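Local coordinates for protein DegT/DnrJ/EryC1/StrS aminotransferase (Brucella abortus 2308, PDB 4QGR) that probably acts as an aminotransferase that uses pyridoxal 5'-phosphate to move amino groups between substrates, at residues A19-E22 against N23-A27; Y38-G41 against P42-E46; D180-M183 against C184-G188; D306-K309 against A310-A314; V324-L327 against H328-T331. One frame throughout, in Å; residues are numbered along the deposited sequence.

Contact 1 (A19-E22 against N23-A27); sequences ARIE and NRLNA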
loop_
_atom_site.group_PDB
_atom_site.type_symbol
_atom_site.label_atom_id
_atom_site.label_comp_id
_atom_site.label_asym_id
_atom_site.label_seq_id
_atom_site.Cartn_x
_atom_site.Cartn_y
_atom_site.Cartn_z
ATOM N N ALA A 19 12.554 20.136 -13.550
ATOM C CA ALA A 19 13.655 21.024 -13.991
ATOM C C ALA A 19 13.890 22.173 -12.983
ATOM O O ALA A 19 15.063 22.583 -12.729
ATOM C CB ALA A 19 13.393 21.571 -15.381
ATOM N N ARG A 20 12.800 22.704 -12.423
ATOM C CA ARG A 20 12.879 23.851 -11.530
ATOM C C ARG A 20 13.728 23.546 -10.279
ATOM O O ARG A 20 14.470 24.411 -9.732
ATOM C CB ARG A 20 11.471 24.243 -11.137
ATOM C CG ARG A 20 11.388 25.442 -10.227
ATOM C CD ARG A 20 9.973 25.621 -9.752
ATOM N NE ARG A 20 9.788 26.754 -8.848
ATOM C CZ ARG A 20 8.601 27.301 -8.604
ATOM N NH1 ARG A 20 7.537 26.826 -9.206
ATOM N NH2 ARG A 20 8.517 28.376 -7.854
ATOM N N ILE A 21 13.640 22.311 -9.820
ATOM C CA ILE A 21 14.275 21.912 -8.575
ATOM C C ILE A 21 15.080 20.631 -8.797
ATOM O O ILE A 21 15.239 19.810 -7.907
ATOM C CB ILE A 21 13.248 21.735 -7.421
ATOM C CG1 ILE A 21 12.037 20.889 -7.847
ATOM C CG2 ILE A 21 12.717 23.068 -6.913
ATOM C CD1 ILE A 21 11.229 20.360 -6.680
ATOM N N GLU A 22 15.647 20.502 -9.987
ATOM C CA GLU A 22 16.322 19.289 -10.413
ATOM C C GLU A 22 17.422 18.808 -9.473
ATOM O O GLU A 22 17.469 17.637 -9.032
ATOM C CB GLU A 22 16.855 19.520 -11.857
ATOM C CG GLU A 22 17.668 18.351 -12.383
ATOM C CD GLU A 22 18.252 18.535 -13.780
ATOM O OE1 GLU A 22 17.844 19.432 -14.523
ATOM O OE2 GLU A 22 19.148 17.743 -14.132
ATOM N N ASN A 23 18.365 19.695 -9.195
ATOM C CA ASN A 23 19.478 19.321 -8.352
ATOM C C ASN A 23 19.109 19.112 -6.887
ATOM O O ASN A 23 19.682 18.255 -6.240
ATOM C CB ASN A 23 20.592 20.354 -8.487
ATOM C CG ASN A 23 21.173 20.347 -9.861
ATOM O OD1 ASN A 23 22.053 19.518 -10.157
ATOM N ND2 ASN A 23 20.740 21.284 -10.708
ATOM N N ARG A 24 18.115 19.859 -6.401
ATOM C CA ARG A 24 17.602 19.649 -5.039
ATOM C C ARG A 24 16.938 18.268 -4.928
ATOM O O ARG A 24 17.161 17.534 -3.962
ATOM C CB ARG A 24 16.617 20.741 -4.644
ATOM C CG ARG A 24 17.213 22.170 -4.542
ATOM C CD ARG A 24 16.268 23.093 -3.783
ATOM N NE ARG A 24 16.299 22.748 -2.359
ATOM C CZ ARG A 24 17.259 23.095 -1.501
ATOM N NH1 ARG A 24 18.259 23.909 -1.832
ATOM N NH2 ARG A 24 17.197 22.671 -0.255
ATOM N N LEU A 25 16.198 17.885 -5.953
ATOM C CA LEU A 25 15.578 16.543 -5.922
ATOM C C LEU A 25 16.669 15.473 -5.949
ATOM O O LEU A 25 16.595 14.497 -5.181
ATOM C CB LEU A 25 14.607 16.368 -7.081
ATOM C CG LEU A 25 13.298 17.129 -6.902
ATOM C CD1 LEU A 25 12.551 17.280 -8.218
ATOM C CD2 LEU A 25 12.434 16.410 -5.876
ATOM N N ASN A 26 17.678 15.640 -6.825
ATOM C CA ASN A 26 18.763 14.655 -6.880
ATOM C C ASN A 26 19.453 14.483 -5.537
ATOM O O ASN A 26 19.721 13.356 -5.114
ATOM C CB ASN A 26 19.780 14.942 -7.973
ATOM C CG ASN A 26 19.198 14.789 -9.348
ATOM O OD1 ASN A 26 18.194 14.107 -9.539
ATOM N ND2 ASN A 26 19.802 15.433 -10.306
ATOM N N ALA A 27 19.755 15.597 -4.878
ATOM C CA ALA A 27 20.438 15.546 -3.580
ATOM C C ALA A 27 19.583 14.883 -2.518
ATOM O O ALA A 27 20.099 14.115 -1.691
ATOM C CB ALA A 27 20.856 16.919 -3.116
HETATM O O HOH W 1 16.015 15.574 -10.450
HETATM O O HOH W 2 19.177 15.135 -13.218
#
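Ile21 and Leu25 lie one helical turn apart, and Ile21 does its packing from CB outward. CB only approaches the CB of Arg24, at 4.5 Å. Next, CG1 stands between the backbone N and the carbonyl carbon (chi1 48°) and meets Leu25 CD1 at 3.7 Å. At the tip, Ile21 CD1 rests on both CD1 and CG of Leu25, the latter at 3.8 Å. Ile259 of helix 247-278 also packs on Ile21, so a branched apolar residue suits this buried joint between helices 14-20 and 22-35. Ile21 breaks the first helix and occupies the N-cap position of the second, its carbonyl O accepting the Leu25 N-H at 2.9 Å.

One residue on, Asn26 N donates to Glu22 O at 3.0 Å, and the two polar side chains run side by side. Their carboxylate and amide planes stand 81° apart. One water donates to Glu22 O and Asn26 OD1, tying the amide to the backbone carbonyl; only a second, donating to Glu22 OE2 and accepting from Asn26 ND2, links carboxylate to amide. The polar flank is thus stitched by solvent, whereas the buried flank relies on hydrocarbon packing, an amphipathic division already established in the first turn.

Contact 2 (Y38-G41 against P42-E46); sequences YILG and PEVAE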
loop_
_atom_site.group_PDB
_atom_site.type_symbol
_atom_site.label_atom_id
_atom_site.label_comp_id
_atom_site.label_asym_id
_atom_site.label_seq_id
_atom_site.Cartn_x
_atom_site.Cartn_y
_atom_site.Cartn_z
ATOM N N TYR A 38 15.535 3.367 4.955
ATOM C CA TYR A 38 14.559 3.345 3.871
ATOM C C TYR A 38 13.123 3.278 4.360
ATOM O O TYR A 38 12.190 3.541 3.579
ATOM C CB TYR A 38 14.864 2.149 2.960
ATOM C CG TYR A 38 16.256 2.209 2.409
ATOM C CD1 TYR A 38 16.692 3.317 1.677
ATOM C CD2 TYR A 38 17.148 1.172 2.619
ATOM C CE1 TYR A 38 18.005 3.416 1.218
ATOM C CE2 TYR A 38 18.453 1.246 2.158
ATOM C CZ TYR A 38 18.865 2.363 1.411
ATOM O OH TYR A 38 20.157 2.424 0.933
ATOM N N ILE A 39 12.929 2.863 5.605
ATOM C CA ILE A 39 11.606 2.769 6.169
ATOM C C ILE A 39 11.502 3.699 7.369
ATOM O O ILE A 39 12.220 3.527 8.357
ATOM C CB ILE A 39 11.302 1.325 6.648
ATOM C CG1 ILE A 39 11.465 0.314 5.507
ATOM C CG2 ILE A 39 9.961 1.251 7.301
ATOM C CD1 ILE A 39 10.438 0.410 4.383
ATOM N N LEU A 40 10.569 4.629 7.301
ATOM C CA LEU A 40 10.392 5.641 8.352
ATOM C C LEU A 40 11.700 6.302 8.785
ATOM O O LEU A 40 11.987 6.492 9.991
ATOM C CB LEU A 40 9.647 5.045 9.540
ATOM C CG LEU A 40 8.292 4.415 9.242
ATOM C CD1 LEU A 40 7.732 3.719 10.468
ATOM C CD2 LEU A 40 7.322 5.438 8.693
ATOM N N GLY A 41 12.481 6.715 7.795
ATOM C CA GLY A 41 13.694 7.486 8.056
ATOM C C GLY A 41 13.320 8.901 8.376
ATOM O O GLY A 41 12.137 9.249 8.387
ATOM N N PRO A 42 14.324 9.748 8.634
ATOM C CA PRO A 42 14.038 11.064 9.193
ATOM C C PRO A 42 13.158 11.950 8.359
ATOM O O PRO A 42 12.376 12.701 8.912
ATOM C CB PRO A 42 15.422 11.702 9.345
ATOM C CG PRO A 42 16.312 10.525 9.519
ATOM C CD PRO A 42 15.758 9.422 8.684
ATOM N N GLU A 43 13.269 11.844 7.031
ATOM C CA GLU A 43 12.486 12.665 6.138
ATOM C C GLU A 43 10.976 12.460 6.328
ATOM O O GLU A 43 10.212 13.377 6.093
ATOM C CB GLU A 43 12.873 12.422 4.655
ATOM C CG GLU A 43 14.234 13.000 4.244
ATOM C CD GLU A 43 15.436 12.130 4.599
ATOM O OE1 GLU A 43 15.332 11.148 5.350
ATOM O OE2 GLU A 43 16.543 12.470 4.144
ATOM N N VAL A 44 10.549 11.284 6.778
ATOM C CA VAL A 44 9.119 11.045 6.951
ATOM C C VAL A 44 8.531 11.979 8.019
ATOM O O VAL A 44 7.621 12.745 7.754
ATOM C CB VAL A 44 8.793 9.566 7.219
ATOM C CG1 VAL A 44 7.297 9.357 7.313
ATOM C CG2 VAL A 44 9.320 8.706 6.081
ATOM N N ALA A 45 9.096 11.957 9.211
ATOM C CA ALA A 45 8.613 12.829 10.269
ATOM C C ALA A 45 8.811 14.303 9.952
ATOM O O ALA A 45 7.969 15.133 10.301
ATOM C CB ALA A 45 9.261 12.466 11.594
ATOM N N GLU A 46 9.919 14.612 9.297
ATOM C CA GLU A 46 10.192 15.961 8.880
ATOM C C GLU A 46 9.090 16.458 7.948
ATOM O O GLU A 46 8.566 17.594 8.094
ATOM C CB GLU A 46 11.600 16.023 8.261
ATOM C CG GLU A 46 12.001 17.400 7.816
ATOM C CD GLU A 46 13.353 17.443 7.094
ATOM O OE1 GLU A 46 14.061 16.386 6.980
ATOM O OE2 GLU A 46 13.645 18.564 6.603
HETATM O O HOH W 3 10.360 9.669 10.434
#
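The planar peptide joining Gly41 to Pro42 is the flat group of this turn, and its carbonyl is where the partners gather. Val44 N approaches Gly41 O at 3.0 Å from above the carbonyl plane, 40° out of it, to make a hydrogen bond. At one end of the peptide the Pro42 ring continues the backbone, with CD 2.9 Å from Gly41 CA, as a trans linkage requires. A water also donates to Gly41 O, at 2.7 Å, and accepts from Ala45 N at 2.9 Å, bridging a gap of 4.2 Å between Gly41 O and Ala45 N.

This is the entry into helix 42-55: a bond to the third residue along, with water spanning the place of the bond to the fourth. Proline suits such an opening turn because it has no N-H to offer and a phi already near the helical value. Leu40 before it adopts a left-handed backbone conformation, turning the chain out of the loop that follows helix 22-35.

Val44 covers the turn on its apolar side. Its CG1, anti to the backbone N (chi1 -177°), lies 4.2 Å from Leu40 CD2, while CG2 reaches Leu40 CA at 4.0 Å. Glu43 sends its carboxylate elsewhere, to a salt bridge with Lys31, and Tyr38 stacks its ring on Tyr204 of the second subunit.

Contact 3 (D180-M183 against C184-G188); sequences DNVM and CGAFG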
loop_
_atom_site.group_PDB
_atom_site.type_symbol
_atom_site.label_atom_id
_atom_site.label_comp_id
_atom_site.label_asym_id
_atom_site.label_seq_id
_atom_site.Cartn_x
_atom_site.Cartn_y
_atom_site.Cartn_z
ATOM N N ASP A 180 -12.257 29.960 3.166
ATOM C CA ASP A 180 -12.297 30.903 4.291
ATOM C C ASP A 180 -11.161 30.683 5.291
ATOM O O ASP A 180 -11.384 30.531 6.490
ATOM C CB ASP A 180 -13.670 30.850 4.955
ATOM C CG ASP A 180 -14.796 31.085 3.952
ATOM O OD1 ASP A 180 -14.674 32.017 3.128
ATOM O OD2 ASP A 180 -15.769 30.298 3.949
ATOM N N ASN A 181 -9.944 30.647 4.763
ATOM C CA ASN A 181 -8.731 30.530 5.567
ATOM C C ASN A 181 -8.552 29.213 6.303
ATOM O O ASN A 181 -7.755 29.137 7.208
ATOM C CB ASN A 181 -8.602 31.719 6.562
ATOM C CG ASN A 181 -8.118 32.965 5.881
ATOM O OD1 ASN A 181 -8.774 34.011 5.924
ATOM N ND2 ASN A 181 -6.981 32.857 5.205
ATOM N N VAL A 182 -9.283 28.174 5.920
ATOM C CA VAL A 182 -9.016 26.868 6.443
ATOM C C VAL A 182 -8.483 26.071 5.257
ATOM O O VAL A 182 -9.043 26.129 4.180
ATOM C CB VAL A 182 -10.273 26.233 7.027
ATOM C CG1 VAL A 182 -9.967 24.810 7.457
ATOM C CG2 VAL A 182 -10.740 27.071 8.233
ATOM N N MET A 183 -7.338 25.435 5.442
ATOM C CA MET A 183 -6.731 24.669 4.342
ATOM C C MET A 183 -7.456 23.338 4.128
ATOM O O MET A 183 -7.725 22.593 5.077
ATOM C CB MET A 183 -5.270 24.361 4.682
ATOM C CG MET A 183 -4.386 25.595 4.871
ATOM S SD MET A 183 -4.171 26.616 3.396
ATOM C CE MET A 183 -2.918 25.681 2.539
ATOM N N CYS A 184 -7.636 22.957 2.864
ATOM C CA CYS A 184 -8.087 21.631 2.543
ATOM C C CYS A 184 -7.137 20.624 3.161
ATOM O O CYS A 184 -5.918 20.769 3.106
ATOM C CB CYS A 184 -8.162 21.421 1.043
ATOM S SG CYS A 184 -9.486 22.375 0.242
ATOM N N GLY A 185 -7.712 19.601 3.748
ATOM C CA GLY A 185 -6.993 18.711 4.641
ATOM C C GLY A 185 -7.391 18.834 6.095
ATOM O O GLY A 185 -7.302 17.838 6.874
ATOM N N ALA A 186 -7.877 20.011 6.466
ATOM C CA ALA A 186 -8.156 20.346 7.824
ATOM C C ALA A 186 -9.666 20.356 8.175
ATOM O O ALA A 186 -10.048 20.786 9.267
ATOM C CB ALA A 186 -7.519 21.722 8.136
ATOM N N PHE A 187 -10.517 19.901 7.241
ATOM C CA PHE A 187 -11.950 19.745 7.454
ATOM C C PHE A 187 -12.308 18.333 7.974
ATOM O O PHE A 187 -11.502 17.399 7.934
ATOM C CB PHE A 187 -12.702 20.061 6.162
ATOM C CG PHE A 187 -12.532 21.490 5.680
ATOM C CD1 PHE A 187 -13.267 22.524 6.267
ATOM C CD2 PHE A 187 -11.665 21.806 4.640
ATOM C CE1 PHE A 187 -13.135 23.830 5.799
ATOM C CE2 PHE A 187 -11.514 23.112 4.175
ATOM C CZ PHE A 187 -12.261 24.131 4.773
ATOM N N GLY A 188 -13.532 18.197 8.463
ATOM C CA GLY A 188 -14.017 16.931 9.018
ATOM C C GLY A 188 -13.339 16.515 10.295
ATOM O O GLY A 188 -12.611 17.306 10.934
#
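Val182 and Phe187 meet by a CH-pi contact across a tight turn. Val182 CG1 sits over one face of the Phe187 ring, 3.9 Å from its centroid and 22° off the ring normal. It is displaced toward the rim, so that CZ, at 3.6 Å, is the nearest ring atom. The valine reaches there because CG1 is anti to its backbone N (chi1 175°), which carries that methyl toward the returning chain.

Among the apolar contacts, the same CG1 touches Ala186 CB at 4.0 Å. One valine methyl thereby serves two partners, a small methyl group and an aromatic face. The alanine is compact enough to lie close to the turn, with its CB 3.2 Å from Met183 O.

The hydrogen bonding belongs to a type II beta turn from Met183 to Ala186. Ala186 N donates to Met183 O at 2.9 Å. Gly185 occupies the third position of the turn, where a positive phi (110°) brings the place of a side chain against the preceding carbonyl, a conformation that suits glycine.

Strand 182-183 is an edge strand of a small antiparallel sheet, beside strand 178-179, and the turn leads from it toward strand 190-194 of the main sheet. Glu169, on strand 166-170, accepts hydrogen bonds from Gly185 N and Phe187 N with its two carboxylate oxygens, while Tyr153 stacks on the Phe187 ring. Met183 packs against Tyr54 and Leu55 at the end of helix 42-55.

Contact 4 (D306-K309 against A310-A314); sequences DGLK and AQLQA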
loop_
_atom_site.group_PDB
_atom_site.type_symbol
_atom_site.label_atom_id
_atom_site.label_comp_id
_atom_site.label_asym_id
_atom_site.label_seq_id
_atom_site.Cartn_x
_atom_site.Cartn_y
_atom_site.Cartn_z
ATOM N N ASP A 306 -17.293 15.911 -27.512
ATOM C CA ASP A 306 -16.421 14.958 -28.234
ATOM C C ASP A 306 -15.722 15.658 -29.409
ATOM O O ASP A 306 -14.525 15.429 -29.674
ATOM C CB ASP A 306 -17.202 13.755 -28.727
ATOM C CG ASP A 306 -17.556 12.792 -27.606
ATOM O OD1 ASP A 306 -17.047 12.940 -26.478
ATOM O OD2 ASP A 306 -18.353 11.882 -27.871
ATOM N N GLY A 307 -16.480 16.495 -30.103
ATOM C CA GLY A 307 -15.947 17.344 -31.197
ATOM C C GLY A 307 -14.825 18.266 -30.735
ATOM O O GLY A 307 -13.801 18.429 -31.417
ATOM N N LEU A 308 -15.043 18.920 -29.596
ATOM C CA LEU A 308 -14.050 19.816 -29.011
ATOM C C LEU A 308 -12.780 19.080 -28.669
ATOM O O LEU A 308 -11.677 19.514 -29.035
ATOM C CB LEU A 308 -14.604 20.514 -27.768
ATOM C CG LEU A 308 -13.624 21.423 -27.054
ATOM C CD1 LEU A 308 -13.127 22.452 -28.023
ATOM C CD2 LEU A 308 -14.217 22.094 -25.849
ATOM N N LYS A 309 -12.920 17.953 -27.973
ATOM C CA LYS A 309 -11.739 17.202 -27.560
ATOM C C LYS A 309 -10.900 16.745 -28.777
ATOM O O LYS A 309 -9.661 16.779 -28.753
ATOM C CB LYS A 309 -12.196 16.012 -26.755
ATOM C CG LYS A 309 -11.122 15.057 -26.292
ATOM C CD LYS A 309 -11.735 14.069 -25.324
ATOM C CE LYS A 309 -10.688 13.342 -24.532
ATOM N NZ LYS A 309 -9.773 12.551 -25.351
ATOM N N ALA A 310 -11.583 16.351 -29.852
ATOM C CA ALA A 310 -10.896 15.901 -31.059
ATOM C C ALA A 310 -10.166 17.063 -31.744
ATOM O O ALA A 310 -9.073 16.891 -32.287
ATOM C CB ALA A 310 -11.918 15.287 -32.031
ATOM N N GLN A 311 -10.823 18.220 -31.804
ATOM C CA GLN A 311 -10.218 19.381 -32.400
ATOM C C GLN A 311 -9.022 19.813 -31.564
ATOM O O GLN A 311 -8.010 20.254 -32.112
ATOM C CB GLN A 311 -11.241 20.520 -32.523
ATOM C CG GLN A 311 -10.685 21.799 -33.119
ATOM C CD GLN A 311 -10.076 21.575 -34.497
ATOM O OE1 GLN A 311 -10.534 20.730 -35.247
ATOM N NE2 GLN A 311 -9.016 22.302 -34.812
ATOM N N LEU A 312 -9.142 19.740 -30.235
ATOM C CA LEU A 312 -8.001 20.085 -29.384
ATOM C C LEU A 312 -6.810 19.138 -29.679
ATOM O O LEU A 312 -5.669 19.578 -29.899
ATOM C CB LEU A 312 -8.400 20.040 -27.908
ATOM C CG LEU A 312 -9.270 21.192 -27.392
ATOM C CD1 LEU A 312 -9.853 20.789 -26.034
ATOM C CD2 LEU A 312 -8.465 22.460 -27.216
ATOM N N GLN A 313 -7.088 17.844 -29.791
ATOM C CA GLN A 313 -6.028 16.885 -30.089
ATOM C C GLN A 313 -5.436 17.081 -31.498
ATOM O O GLN A 313 -4.234 16.939 -31.660
ATOM C CB GLN A 313 -6.465 15.448 -29.959
ATOM C CG GLN A 313 -5.237 14.567 -29.830
ATOM C CD GLN A 313 -5.550 13.104 -29.827
ATOM O OE1 GLN A 313 -6.474 12.665 -29.157
ATOM N NE2 GLN A 313 -4.752 12.321 -30.558
ATOM N N ALA A 314 -6.272 17.431 -32.471
ATOM C CA ALA A 314 -5.768 17.716 -33.827
ATOM C C ALA A 314 -4.799 18.901 -33.816
ATOM O O ALA A 314 -3.905 18.973 -34.640
ATOM C CB ALA A 314 -6.916 17.962 -34.798
HETATM O O HOH W 4 -8.351 13.669 -27.524
#
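Leu308 and Leu312 make an i to i+4 contact within a single alpha helix, 305-314, on the flank that it turns toward the rest of the fold. Leu308 CG is 4.0 Å from Leu312 CD1, and Leu308 CD1 comes to 4.1 Å from Leu312 CG, so the branched ends meet through more than one pair of carbons. Leu308 carries CG anti to its backbone N (chi1 177°), whereas Leu312 places CG beside its own N (chi1 -74°), and these different settings bring the two isobutyl groups together. Leucine suits both places, since both are buried.

The backbone beneath is regular. Four successive carbonyls, from Asp306 to Lys309, accept the N-H groups of Ala310 to Gln313; the bond from Leu312 N to Leu308 O, at 2.8 Å, is the shortest. Ala310, on the exposed side, adds little beyond its methyl, whose CB rests 3.5 Å from Asp306 O.

A polar pair runs along another flank. Lys309 NZ donates to a water at 2.8 Å, which in turn donates to Gln313 OE1 at 2.7 Å. The water joins the long lysine and the extended glutamine across one turn without direct contact between their polar ends.

The leucine flank faces helix 364-377: Phe377 lies against Leu308, while Val373 and Ile374 lie against Leu312. Strand 353-356, which pairs with strand 298-301, contributes Leu354, touched by Leu312 and by the aliphatic part of Lys309.

Contact 5 (V324-L327 against H328-T331); sequences VKPL and HLQT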
loop_
_atom_site.group_PDB
_atom_site.type_symbol
_atom_site.label_atom_id
_atom_site.label_comp_id
_atom_site.label_asym_id
_atom_site.label_seq_id
_atom_site.Cartn_x
_atom_site.Cartn_y
_atom_site.Cartn_z
ATOM N N VAL A 324 -15.649 9.414 -16.956
ATOM C CA VAL A 324 -16.405 8.820 -18.021
ATOM C C VAL A 324 -17.623 8.053 -17.514
ATOM O O VAL A 324 -18.661 8.071 -18.180
ATOM C CB VAL A 324 -15.487 7.909 -18.878
ATOM C CG1 VAL A 324 -16.276 7.097 -19.863
ATOM C CG2 VAL A 324 -14.488 8.790 -19.631
ATOM N N LYS A 325 -17.465 7.373 -16.387
ATOM C CA LYS A 325 -18.510 6.528 -15.812
ATOM C C LYS A 325 -18.550 6.820 -14.322
ATOM O O LYS A 325 -17.593 6.519 -13.627
ATOM C CB LYS A 325 -18.205 5.036 -16.068
ATOM C CG LYS A 325 -19.365 4.293 -16.645
ATOM C CD LYS A 325 -19.046 2.854 -16.998
ATOM C CE LYS A 325 -20.207 1.958 -16.582
ATOM N NZ LYS A 325 -20.507 0.974 -17.652
ATOM N N PRO A 326 -19.633 7.455 -13.838
ATOM C CA PRO A 326 -19.738 7.628 -12.364
ATOM C C PRO A 326 -19.818 6.286 -11.661
ATOM O O PRO A 326 -20.230 5.299 -12.240
ATOM C CB PRO A 326 -21.009 8.449 -12.196
ATOM C CG PRO A 326 -21.849 8.067 -13.365
ATOM C CD PRO A 326 -20.866 7.866 -14.524
ATOM N N LEU A 327 -19.399 6.248 -10.415
ATOM C CA LEU A 327 -19.274 5.023 -9.696
ATOM C C LEU A 327 -20.544 4.206 -9.644
ATOM O O LEU A 327 -20.476 2.981 -9.750
ATOM C CB LEU A 327 -18.749 5.295 -8.269
ATOM C CG LEU A 327 -17.355 5.931 -8.237
ATOM C CD1 LEU A 327 -16.832 5.911 -6.790
ATOM C CD2 LEU A 327 -16.316 5.254 -9.146
ATOM N N HIS A 328 -21.686 4.859 -9.479
ATOM C CA HIS A 328 -22.913 4.115 -9.277
ATOM C C HIS A 328 -23.313 3.332 -10.523
ATOM O O HIS A 328 -24.188 2.466 -10.441
ATOM C CB HIS A 328 -24.067 4.998 -8.826
ATOM C CG HIS A 328 -24.658 5.846 -9.904
ATOM N ND1 HIS A 328 -24.012 6.945 -10.427
ATOM C CD2 HIS A 328 -25.838 5.759 -10.556
ATOM C CE1 HIS A 328 -24.778 7.515 -11.334
ATOM N NE2 HIS A 328 -25.893 6.817 -11.430
ATOM N N LEU A 329 -22.714 3.655 -11.656
ATOM C CA LEU A 329 -22.996 2.915 -12.881
ATOM C C LEU A 329 -21.954 1.858 -13.178
ATOM O O LEU A 329 -22.121 1.094 -14.135
ATOM C CB LEU A 329 -23.151 3.858 -14.065
ATOM C CG LEU A 329 -24.310 4.834 -13.954
ATOM C CD1 LEU A 329 -24.200 5.759 -15.154
ATOM C CD2 LEU A 329 -25.687 4.209 -13.823
ATOM N N GLN A 330 -20.881 1.788 -12.390
ATOM C CA GLN A 330 -19.849 0.790 -12.662
ATOM C C GLN A 330 -20.254 -0.512 -12.037
ATOM O O GLN A 330 -20.928 -0.536 -11.005
ATOM C CB GLN A 330 -18.470 1.222 -12.151
ATOM C CG GLN A 330 -17.954 2.472 -12.875
ATOM C CD GLN A 330 -16.541 2.830 -12.517
ATOM O OE1 GLN A 330 -15.732 1.965 -12.188
ATOM N NE2 GLN A 330 -16.233 4.140 -12.543
ATOM N N THR A 331 -19.823 -1.595 -12.664
ATOM C CA THR A 331 -20.198 -2.951 -12.282
ATOM C C THR A 331 -20.005 -3.249 -10.823
ATOM O O THR A 331 -20.871 -3.874 -10.185
ATOM C CB THR A 331 -19.445 -4.005 -13.170
ATOM O OG1 THR A 331 -19.767 -3.783 -14.552
ATOM C CG2 THR A 331 -19.781 -5.430 -12.812
#
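Pro326 lays CG near two side chains of the turn that follows it: His328 CE1 at 3.6 Å and Leu329 CD1 at 3.7 Å. Leu329 CG lies over one face of the imidazole, offset toward the rim, so proline, leucine and histidine form one compact cluster. The His328 ring is fixed from outside, its ND1 hydrogen-bonded to Ser89 OG and its NE2 to Glu347 OE2.

The backbone coils here as a short 3-10 turn. Leu329 N donates to Pro326 O at 3.0 Å, and Gln330 N donates to Leu327 O at 2.9 Å.

Gln330 then folds back along the loop. Its chain, extended beyond CG, brings NE2 to Lys325 O at 2.9 Å from 37° above the carbonyl plane, the oxygen only 9° out of the amide plane. Leu327 CD2 packs on the same NE2 at 3.6 Å. Lys325, for its part, lays CE beside Leu329 O, 3.2 Å away.

The second subunit takes the other half of the amide: Asn236 N of that chain donates to Gln330 OE1. Glutamine fits because it donates and accepts at once, so a single buried amide ties the loop to itself and to the dimer partner.

All five contacts are local, yet they mark very different parts of the subunit. Contacts 1 and 2 lie at successive helices, 22-35 and 42-55, with centres about 19 Å apart and nearest atoms about 7 Å. Contacts 4 and 5 come within about 8 Å at their nearest atoms, while contacts 2 and 4 sit on opposite sides of the chain's centre, about 45 Å between centres. Contacts 5, 2 and 3 lie nearest the cofactor without touching it: the side chains of Leu327, Leu40 and Cys184 are about 9, 11 and 12 Å from a bound pyridoxal-5'-phosphate. Contacts 1, 2 and 5 touch the second subunit; contacts 1 and 4 lie away from the cofactor site.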